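Local atomic coordinates of exoglucanase A (Cellulomonas fimi, PDB entry 7CBD), a protein that hydrolyses, through this family 6 catalytic domain, beta-1,4-glucosidic linkages of cellulose with inversion of the anomeric configuration, releasing cellobiose from non-reducing chain ends. Residues 174-179 / 215-220; 140-146 / 186-192. All blocks are in the same frame, centred on the assembly; numbering follows the deposited sequence. Where two conformers were deposited one is given.

Contact 1 (174-179 / 215-220)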
ATOM      1  N   VAL A 174     -14.414   8.307  -7.198  1.00  6.07           N
ATOM      2  CA  VAL A 174     -14.431   7.668  -5.887  1.00  6.16           C
ATOM      3  C   VAL A 174     -15.860   7.558  -5.364  1.00  5.62           C
ATOM      4  O   VAL A 174     -16.241   6.531  -4.793  1.00  6.72           O
ATOM      5  CB  VAL A 174     -13.476   8.365  -4.897  1.00  6.28           C
ATOM      6  CG1 VAL A 174     -13.660   7.796  -3.490  1.00  5.87           C
ATOM      7  CG2 VAL A 174     -12.037   8.189  -5.340  1.00  6.59           C
ATOM      8  N   LYS A 175     -16.683   8.599  -5.562  1.00  6.38           N
ATOM      9  CA  LYS A 175     -18.093   8.498  -5.185  1.00  7.18           C
ATOM     10  C   LYS A 175     -18.756   7.303  -5.860  1.00  7.33           C
ATOM     11  O   LYS A 175     -19.483   6.534  -5.218  1.00  7.21           O
ATOM     12  CB  LYS A 175     -18.845   9.788  -5.528  1.00  8.31           C
ATOM     13  CG  LYS A 175     -20.367   9.626  -5.444  1.00  9.61           C
ATOM     14  CD  LYS A 175     -21.140  10.875  -5.825  1.00 11.46           C
ATOM     15  CE  LYS A 175     -22.602  10.543  -6.200  1.00 11.98           C
ATOM     16  NZ  LYS A 175     -23.407   9.908  -5.098  1.00 12.21           N
ATOM     17  N   TYR A 176     -18.516   7.132  -7.163  1.00  6.98           N
ATOM     18  CA  TYR A 176     -19.150   6.040  -7.896  1.00  7.47           C
ATOM     19  C   TYR A 176     -18.677   4.686  -7.383  1.00  7.69           C
ATOM     20  O   TYR A 176     -19.482   3.771  -7.180  1.00  7.81           O
ATOM     21  CB  TYR A 176     -18.854   6.189  -9.385  1.00  7.42           C
ATOM     22  CG  TYR A 176     -19.683   5.280 -10.261  1.00  7.75           C
ATOM     23  CD1 TYR A 176     -20.972   5.637 -10.640  1.00  8.68           C
ATOM     24  CD2 TYR A 176     -19.183   4.058 -10.700  1.00  7.84           C
ATOM     25  CE1 TYR A 176     -21.732   4.810 -11.448  1.00  9.51           C
ATOM     26  CE2 TYR A 176     -19.937   3.223 -11.505  1.00  7.89           C
ATOM     27  CZ  TYR A 176     -21.213   3.602 -11.868  1.00  8.92           C
ATOM     28  OH  TYR A 176     -21.964   2.773 -12.669  1.00 10.24           O
ATOM     29  N   ALA A 177     -17.363   4.539  -7.178  1.00  7.07           N
ATOM     30  CA  ALA A 177     -16.819   3.298  -6.642  1.00  6.63           C
ATOM     31  C   ALA A 177     -17.447   2.980  -5.295  1.00  5.49           C
ATOM     32  O   ALA A 177     -17.913   1.857  -5.062  1.00  6.78           O
ATOM     33  CB  ALA A 177     -15.301   3.411  -6.521  1.00  7.67           C
ATOM     34  N   LEU A 178     -17.488   3.973  -4.402  1.00  5.49           N
ATOM     35  CA  LEU A 178     -18.060   3.762  -3.076  1.00  6.97           C
ATOM     36  C   LEU A 178     -19.541   3.413  -3.153  1.00  6.85           C
ATOM     37  O   LEU A 178     -20.005   2.502  -2.455  1.00  6.97           O
ATOM     38  CB  LEU A 178     -17.848   5.002  -2.209  1.00  7.14           C
ATOM     39  CG  LEU A 178     -16.410   5.290  -1.770  1.00  6.52           C
ATOM     40  CD1 LEU A 178     -16.372   6.619  -1.052  1.00  7.22           C
ATOM     41  CD2 LEU A 178     -15.874   4.198  -0.869  1.00  7.30           C
ATOM     42  N   ASP A 179     -20.302   4.119  -3.997  1.00  6.83           N
ATOM     43  CA  ASP A 179     -21.732   3.841  -4.110  1.00  7.34           C
ATOM     44  C   ASP A 179     -21.970   2.414  -4.590  1.00  6.90           C
ATOM     45  O   ASP A 179     -22.798   1.683  -4.028  1.00  7.81           O
ATOM     46  CB  ASP A 179     -22.397   4.824  -5.083  1.00  7.97           C
ATOM     47  CG  ASP A 179     -22.638   6.209  -4.485  1.00  7.51           C
ATOM     48  OD1 ASP A 179     -22.612   6.372  -3.242  1.00  7.90           O
ATOM     49  OD2 ASP A 179     -22.878   7.145  -5.281  1.00  8.61           O
ATOM     50  N   VAL A 215     -16.264  13.766   0.493  1.00  8.01           N
ATOM     51  CA  VAL A 215     -16.513  12.631  -0.385  1.00  7.35           C
ATOM     52  C   VAL A 215     -17.549  11.698   0.233  1.00  7.32           C
ATOM     53  O   VAL A 215     -18.510  11.285  -0.427  1.00  7.99           O
ATOM     54  CB  VAL A 215     -15.198  11.914  -0.729  1.00  7.60           C
ATOM     55  CG1 VAL A 215     -15.473  10.596  -1.452  1.00  8.78           C
ATOM     56  CG2 VAL A 215     -14.320  12.840  -1.569  1.00  9.57           C
ATOM     57  N   ALA A 216     -17.397  11.388   1.523  1.00  7.60           N
ATOM     58  CA  ALA A 216     -18.392  10.560   2.203  1.00  7.38           C
ATOM     59  C   ALA A 216     -19.797  11.145   2.062  1.00  7.37           C
ATOM     60  O   ALA A 216     -20.750  10.440   1.701  1.00  7.36           O
ATOM     61  CB  ALA A 216     -18.017  10.409   3.678  1.00  8.11           C
ATOM     62  N   LYS A 217     -19.944  12.442   2.342  1.00  7.08           N
ATOM     63  CA  LYS A 217     -21.260  13.067   2.308  1.00  8.33           C
ATOM     64  C   LYS A 217     -21.848  13.121   0.900  1.00  8.12           C
ATOM     65  O   LYS A 217     -23.069  13.259   0.760  1.00  9.37           O
ATOM     66  CB  LYS A 217     -21.207  14.449   2.960  1.00  9.65           C
ATOM     67  CG  LYS A 217     -21.040  14.374   4.472  1.00 11.65           C
ATOM     68  CD  LYS A 217     -20.964  15.745   5.121  1.00 14.06           C
ATOM     69  CE  LYS A 217     -19.628  16.403   4.867  1.00 15.05           C
ATOM     70  NZ  LYS A 217     -19.451  17.590   5.744  1.00 15.76           N
ATOM     71  N   SER A 218     -21.016  12.994  -0.141  1.00  8.37           N
ATOM     72  CA  SER A 218     -21.502  12.961  -1.518  1.00  8.06           C
ATOM     73  C   SER A 218     -22.050  11.599  -1.926  1.00  8.26           C
ATOM     74  O   SER A 218     -22.735  11.508  -2.948  1.00  8.74           O
ATOM     75  CB  SER A 218     -20.392  13.361  -2.497  1.00  8.40           C
ATOM     76  OG  SER A 218     -19.478  12.285  -2.707  1.00  8.87           O
ATOM     77  N   THR A 219     -21.756  10.543  -1.174  1.00  6.57           N
ATOM     78  CA  THR A 219     -22.241   9.218  -1.533  1.00  6.37           C
ATOM     79  C   THR A 219     -23.702   9.055  -1.110  1.00  6.62           C
ATOM     80  O   THR A 219     -24.225   9.809  -0.285  1.00  7.73           O
ATOM     81  CB  THR A 219     -21.378   8.124  -0.888  1.00  6.56           C
ATOM     82  OG1 THR A 219     -21.588   8.120   0.530  1.00  6.48           O
ATOM     83  CG2 THR A 219     -19.893   8.325  -1.199  1.00  8.10           C
ATOM     84  N   THR A 220     -24.376   8.052  -1.677  0.55  6.99           N
ATOM     85  CA  THR A 220     -25.778   7.870  -1.305  0.55  8.06           C
ATOM     86  C   THR A 220     -25.933   7.401   0.139  0.55  8.66           C
ATOM     87  O   THR A 220     -26.920   7.750   0.797  0.55  8.63           O
ATOM     88  CB  THR A 220     -26.503   6.924  -2.265  0.55  8.83           C
ATOM     89  OG1 THR A 220     -25.866   5.645  -2.242  0.55  8.59           O
ATOM     90  CG2 THR A 220     -26.491   7.470  -3.681  0.55  8.31           C
TER
HETATM   91  O   HOH W   1     -23.107   4.958  -0.962  1.00  7.63           O
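Lys-175 and Asp-179, one turn apart on helix 161-182, reach over to the C-terminal end of helix 202-218 and carry the polar side of this contact. Lys-175 runs extended from CB to CE, its CD passing beside the Ser-218 carbonyl. A bend at the last torsion (chi4 61°) brings NZ back to Ser-218 O, 2.8 Å away, with the donor tilted from the carbonyl plane. The same NZ makes a salt bridge to Asp-179 OD2, also 2.8 Å, on the syn lone pair of that oxygen. The ammonium group thus joins the carboxylate of its own helix to a carbonyl at the end of the other, where the helix dipole would probably favour a positive charge.

The second carboxylate oxygen faces the chain that follows the helix. Thr-220 N donates to Asp-179 OD1 over 2.9 Å, fairly straight at 162°, meeting it on the syn side but out of the carboxylate plane. A water also donates to OD1. Thr-219 CB lies close to this oxygen.

Hydroxyls tie the end of helix 202-218 to itself. Ser-218 OG donates to Val-215 O, and Thr-219 OG1 to Ala-216 O at 2.7 Å. Ala-216 O also accepts from Thr-219 N.

Apolar groups meet on the inner side. Val-174 CG1 touches Val-215 CG1 at 3.9 Å, the two side chains nearly perpendicular. Leu-178 CD1 sits 3.9 Å from Thr-219 CG2 and also touches Val-215 CG1.

The contact packs two helices that follow successive strands of the main sheet. Val-174 and Leu-178 rest on strand 187-192 beneath. Tyr-176 and Ala-177 turn to helix 114-132, so helix 161-182 lies between that helix and helix 202-218.

Contact 2 (140-146 / 186-192)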
ATOM      1  N   ILE A 140     -17.734 -15.091   1.147  1.00  7.41           N
ATOM      2  CA  ILE A 140     -16.467 -14.434   1.437  1.00  7.05           C
ATOM      3  C   ILE A 140     -16.728 -12.958   1.718  1.00  7.15           C
ATOM      4  O   ILE A 140     -17.814 -12.431   1.464  1.00  9.23           O
ATOM      5  CB  ILE A 140     -15.414 -14.617   0.325  1.00  7.60           C
ATOM      6  CG1 ILE A 140     -15.838 -13.885  -0.954  1.00  8.10           C
ATOM      7  CG2 ILE A 140     -15.135 -16.106   0.085  1.00  8.60           C
ATOM      8  CD1 ILE A 140     -14.772 -13.890  -2.020  1.00  9.38           C
ATOM      9  N   ARG A 141     -15.718 -12.301   2.274  1.00  6.98           N
ATOM     10  CA  ARG A 141     -15.717 -10.860   2.460  1.00  6.11           C
ATOM     11  C   ARG A 141     -14.651 -10.273   1.552  1.00  6.38           C
ATOM     12  O   ARG A 141     -13.600 -10.884   1.348  1.00  7.00           O
ATOM     13  CB  ARG A 141     -15.403 -10.508   3.918  1.00  7.08           C
ATOM     14  CG  ARG A 141     -16.401 -11.078   4.908  1.00  7.39           C
ATOM     15  CD  ARG A 141     -15.939 -10.898   6.342  1.00  8.16           C
ATOM     16  NE  ARG A 141     -16.959 -11.376   7.268  1.00  8.38           N
ATOM     17  CZ  ARG A 141     -16.808 -11.485   8.582  1.00  8.10           C
ATOM     18  NH1 ARG A 141     -15.656 -11.173   9.164  1.00  9.22           N
ATOM     19  NH2 ARG A 141     -17.821 -11.918   9.316  1.00  8.68           N
ATOM     20  N   ILE A 142     -14.923  -9.099   0.995  1.00  5.84           N
ATOM     21  CA  ILE A 142     -13.974  -8.411   0.129  1.00  5.99           C
ATOM     22  C   ILE A 142     -13.605  -7.096   0.800  1.00  5.85           C
ATOM     23  O   ILE A 142     -14.484  -6.276   1.094  1.00  6.78           O
ATOM     24  CB  ILE A 142     -14.541  -8.185  -1.285  1.00  6.67           C
ATOM     25  CG1 ILE A 142     -14.930  -9.532  -1.930  1.00  7.51           C
ATOM     26  CG2 ILE A 142     -13.531  -7.415  -2.128  1.00  7.59           C
ATOM     27  CD1 ILE A 142     -16.404  -9.869  -1.839  1.00  9.37           C
ATOM     28  N   ALA A 143     -12.320  -6.909   1.076  1.00  5.05           N
ATOM     29  CA  ALA A 143     -11.814  -5.628   1.553  1.00  5.61           C
ATOM     30  C   ALA A 143     -11.264  -4.906   0.335  1.00  5.92           C
ATOM     31  O   ALA A 143     -10.240  -5.309  -0.220  1.00  6.01           O
ATOM     32  CB  ALA A 143     -10.734  -5.813   2.613  1.00  5.28           C
ATOM     33  N   ALA A 144     -11.969  -3.876  -0.103  1.00  5.71           N
ATOM     34  CA  ALA A 144     -11.604  -3.127  -1.296  1.00  5.31           C
ATOM     35  C   ALA A 144     -10.791  -1.913  -0.864  1.00  4.93           C
ATOM     36  O   ALA A 144     -11.316  -1.016  -0.188  1.00  5.64           O
ATOM     37  CB  ALA A 144     -12.868  -2.702  -2.036  1.00  5.69           C
ATOM     38  N   THR A 145      -9.503  -1.903  -1.217  1.00  4.97           N
ATOM     39  CA  THR A 145      -8.694  -0.704  -1.040  1.00  5.08           C
ATOM     40  C   THR A 145      -9.031   0.256  -2.177  1.00  4.39           C
ATOM     41  O   THR A 145      -8.849  -0.081  -3.351  1.00  5.34           O
ATOM     42  CB  THR A 145      -7.206  -1.060  -1.048  1.00  5.18           C
ATOM     43  OG1 THR A 145      -6.861  -1.722   0.173  1.00  6.08           O
ATOM     44  CG2 THR A 145      -6.351   0.203  -1.175  1.00  6.38           C
ATOM     45  N   ILE A 146      -9.539   1.440  -1.835  1.00  4.93           N
ATOM     46  CA  ILE A 146     -10.141   2.348  -2.811  1.00  5.40           C
ATOM     47  C   ILE A 146      -9.107   3.387  -3.243  1.00  5.26           C
ATOM     48  O   ILE A 146      -8.826   4.351  -2.520  1.00  5.44           O
ATOM     49  CB  ILE A 146     -11.405   3.024  -2.270  1.00  5.94           C
ATOM     50  CG1 ILE A 146     -12.409   2.009  -1.715  1.00  6.93           C
ATOM     51  CG2 ILE A 146     -12.049   3.872  -3.366  1.00  6.97           C
ATOM     52  CD1 ILE A 146     -12.901   1.004  -2.721  1.00  7.71           C
ATOM     53  N   ASN A 186     -21.174  -7.673   1.537  1.00  8.19           N
ATOM     54  CA  ASN A 186     -19.936  -8.314   1.952  1.00  7.45           C
ATOM     55  C   ASN A 186     -18.697  -7.600   1.431  1.00  6.99           C
ATOM     56  O   ASN A 186     -17.596  -8.158   1.509  1.00  7.02           O
ATOM     57  CB  ASN A 186     -19.925  -9.802   1.571  1.00  8.50           C
ATOM     58  CG  ASN A 186     -20.187 -10.032   0.092  1.00  9.91           C
ATOM     59  OD1 ASN A 186     -20.887  -9.253  -0.566  1.00 12.41           O
ATOM     60  ND2 ASN A 186     -19.633 -11.113  -0.438  1.00 10.29           N
ATOM     61  N   VAL A 187     -18.845  -6.388   0.898  1.00  6.79           N
ATOM     62  CA  VAL A 187     -17.714  -5.562   0.490  1.00  6.27           C
ATOM     63  C   VAL A 187     -17.492  -4.491   1.547  1.00  6.07           C
ATOM     64  O   VAL A 187     -18.451  -3.857   2.015  1.00  7.24           O
ATOM     65  CB  VAL A 187     -17.933  -4.938  -0.901  1.00  7.07           C
ATOM     66  CG1 VAL A 187     -16.766  -4.019  -1.270  1.00  8.23           C
ATOM     67  CG2 VAL A 187     -18.086  -6.025  -1.948  1.00  7.56           C
ATOM     68  N   TYR A 188     -16.224  -4.300   1.922  1.00  5.71           N
ATOM     69  CA  TYR A 188     -15.792  -3.374   2.963  1.00  5.88           C
ATOM     70  C   TYR A 188     -14.810  -2.413   2.314  1.00  5.74           C
ATOM     71  O   TYR A 188     -13.781  -2.841   1.786  1.00  5.97           O
ATOM     72  CB  TYR A 188     -15.119  -4.156   4.103  1.00  5.91           C
ATOM     73  CG  TYR A 188     -16.116  -5.075   4.788  1.00  6.12           C
ATOM     74  CD1 TYR A 188     -16.737  -4.686   5.967  1.00  6.71           C
ATOM     75  CD2 TYR A 188     -16.483  -6.301   4.225  1.00  6.38           C
ATOM     76  CE1 TYR A 188     -17.689  -5.492   6.580  1.00  7.25           C
ATOM     77  CE2 TYR A 188     -17.438  -7.122   4.829  1.00  6.63           C
ATOM     78  CZ  TYR A 188     -18.040  -6.705   6.009  1.00  7.53           C
ATOM     79  OH  TYR A 188     -18.997  -7.488   6.626  1.00  9.12           O
ATOM     80  N   ASN A 189     -15.137  -1.123   2.324  1.00  4.93           N
ATOM     81  CA  ASN A 189     -14.386  -0.123   1.576  1.00  4.74           C
ATOM     82  C   ASN A 189     -13.381   0.560   2.488  1.00  4.88           C
ATOM     83  O   ASN A 189     -13.768   1.207   3.472  1.00  5.81           O
ATOM     84  CB  ASN A 189     -15.333   0.923   0.998  1.00  5.25           C
ATOM     85  CG  ASN A 189     -16.211   0.365  -0.085  1.00  5.57           C
ATOM     86  OD1 ASN A 189     -15.818  -0.542  -0.813  1.00  7.54           O
ATOM     87  ND2 ASN A 189     -17.417   0.896  -0.196  1.00  7.07           N
ATOM     88  N   TYR A 190     -12.100   0.443   2.140  1.00  5.19           N
ATOM     89  CA  TYR A 190     -11.015   1.094   2.864  1.00  5.15           C
ATOM     90  C   TYR A 190     -10.417   2.159   1.954  1.00  5.42           C
ATOM     91  O   TYR A 190      -9.765   1.838   0.954  1.00  5.88           O
ATOM     92  CB  TYR A 190      -9.966   0.074   3.298  1.00  5.89           C
ATOM     93  CG  TYR A 190     -10.426  -0.771   4.469  1.00  5.44           C
ATOM     94  CD1 TYR A 190     -10.136  -0.392   5.775  1.00  5.25           C
ATOM     95  CD2 TYR A 190     -11.164  -1.941   4.274  1.00  5.71           C
ATOM     96  CE1 TYR A 190     -10.565  -1.155   6.864  1.00  5.73           C
ATOM     97  CE2 TYR A 190     -11.602  -2.710   5.353  1.00  5.81           C
ATOM     98  CZ  TYR A 190     -11.291  -2.309   6.643  1.00  6.15           C
ATOM     99  OH  TYR A 190     -11.710  -3.066   7.715  1.00  7.08           O
ATOM    100  N   ILE A 191     -10.660   3.421   2.294  1.00  5.24           N
ATOM    101  CA  ILE A 191     -10.164   4.542   1.503  1.00  5.54           C
ATOM    102  C   ILE A 191      -8.670   4.717   1.763  1.00  4.67           C
ATOM    103  O   ILE A 191      -8.215   4.702   2.910  1.00  5.65           O
ATOM    104  CB  ILE A 191     -10.959   5.815   1.842  1.00  6.40           C
ATOM    105  CG1 ILE A 191     -12.339   5.783   1.164  1.00  7.30           C
ATOM    106  CG2 ILE A 191     -10.174   7.077   1.477  1.00  7.09           C
ATOM    107  CD1 ILE A 191     -12.320   6.187  -0.303  1.00  8.52           C
ATOM    108  N   ASP A 192      -7.898   4.899   0.696  1.00  4.86           N
ATOM    109  CA  ASP A 192      -6.468   5.111   0.851  1.00  4.89           C
ATOM    110  C   ASP A 192      -6.195   6.479   1.474  1.00  5.57           C
ATOM    111  O   ASP A 192      -6.802   7.484   1.093  1.00  5.28           O
ATOM    112  CB  ASP A 192      -5.793   5.047  -0.512  1.00  5.80           C
ATOM    113  CG  ASP A 192      -4.309   5.201  -0.408  1.00  5.67           C
ATOM    114  OD1 ASP A 192      -3.654   4.164  -0.211  1.00  6.72           O
ATOM    115  OD2 ASP A 192      -3.808   6.351  -0.484  1.00  6.11           O
TER
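Tyr-188 brings ring atom CE2 obliquely against the aliphatic stem of Arg-141, 4.1 Å from its CB. The guanidinium and ring planes are 54° apart. Each polar end is held elsewhere: Arg-141 NH1 by Pro-9 O, Tyr-188 OH by Val-6 N. Ile-142 O lies at the ring edge, near its plane.

Asn-186 starts the pairing. With CG between the backbone N and the carbonyl carbon (chi1 55°), its amide turns toward segment 140-146, where ND2 donates to Ile-140 O at 2.9 Å. The acceptor lies almost in the amide plane.

Backbone bonds then alternate from Ile-142 N to Asn-186 O through to Ile-146 N to Tyr-190 O. The last, Asp-192 N to Ile-146 O, is weak at 3.4 Å.

On the face of Ala-144 and Ile-146, Ile-191 CD1 packs 3.8 Å from Ile-146 CB. Asn-189 OD1 is buried there without a polar partner, beside Ile-146 CD1; its ND2 bonds to Ser-225 O.

The strands are parallel, 25° apart, and the connection between them runs through helix 161-182. This beta-alpha-beta crossover belongs to the distorted beta/alpha barrel of glycoside hydrolase family 6.

Helix 161-182 is followed in the chain by strand 187-192, so contact 1 and contact 2 share one chain connection. Their centres are 14 Å apart. Leu-178 joins them: its CD1 serves contact 1, while CD2 turns to the sheet and lies 3.7 Å from Asn-189 ND2. Val-174 CG1 adds a touch on Ile-191 CD1 at 3.8 Å. Through these two residues contact 1 rests on the strand pair of contact 2. The predicted proton donor, Asp-149, follows strand 141-146. The side chain of Asp-192 is about 6 Å from that of Asp-149, and the side chain of Val-174 about 11 Å. Contact 2 thus approaches the active site at the C-terminal end of strand 187-192, where Asp-192 lies.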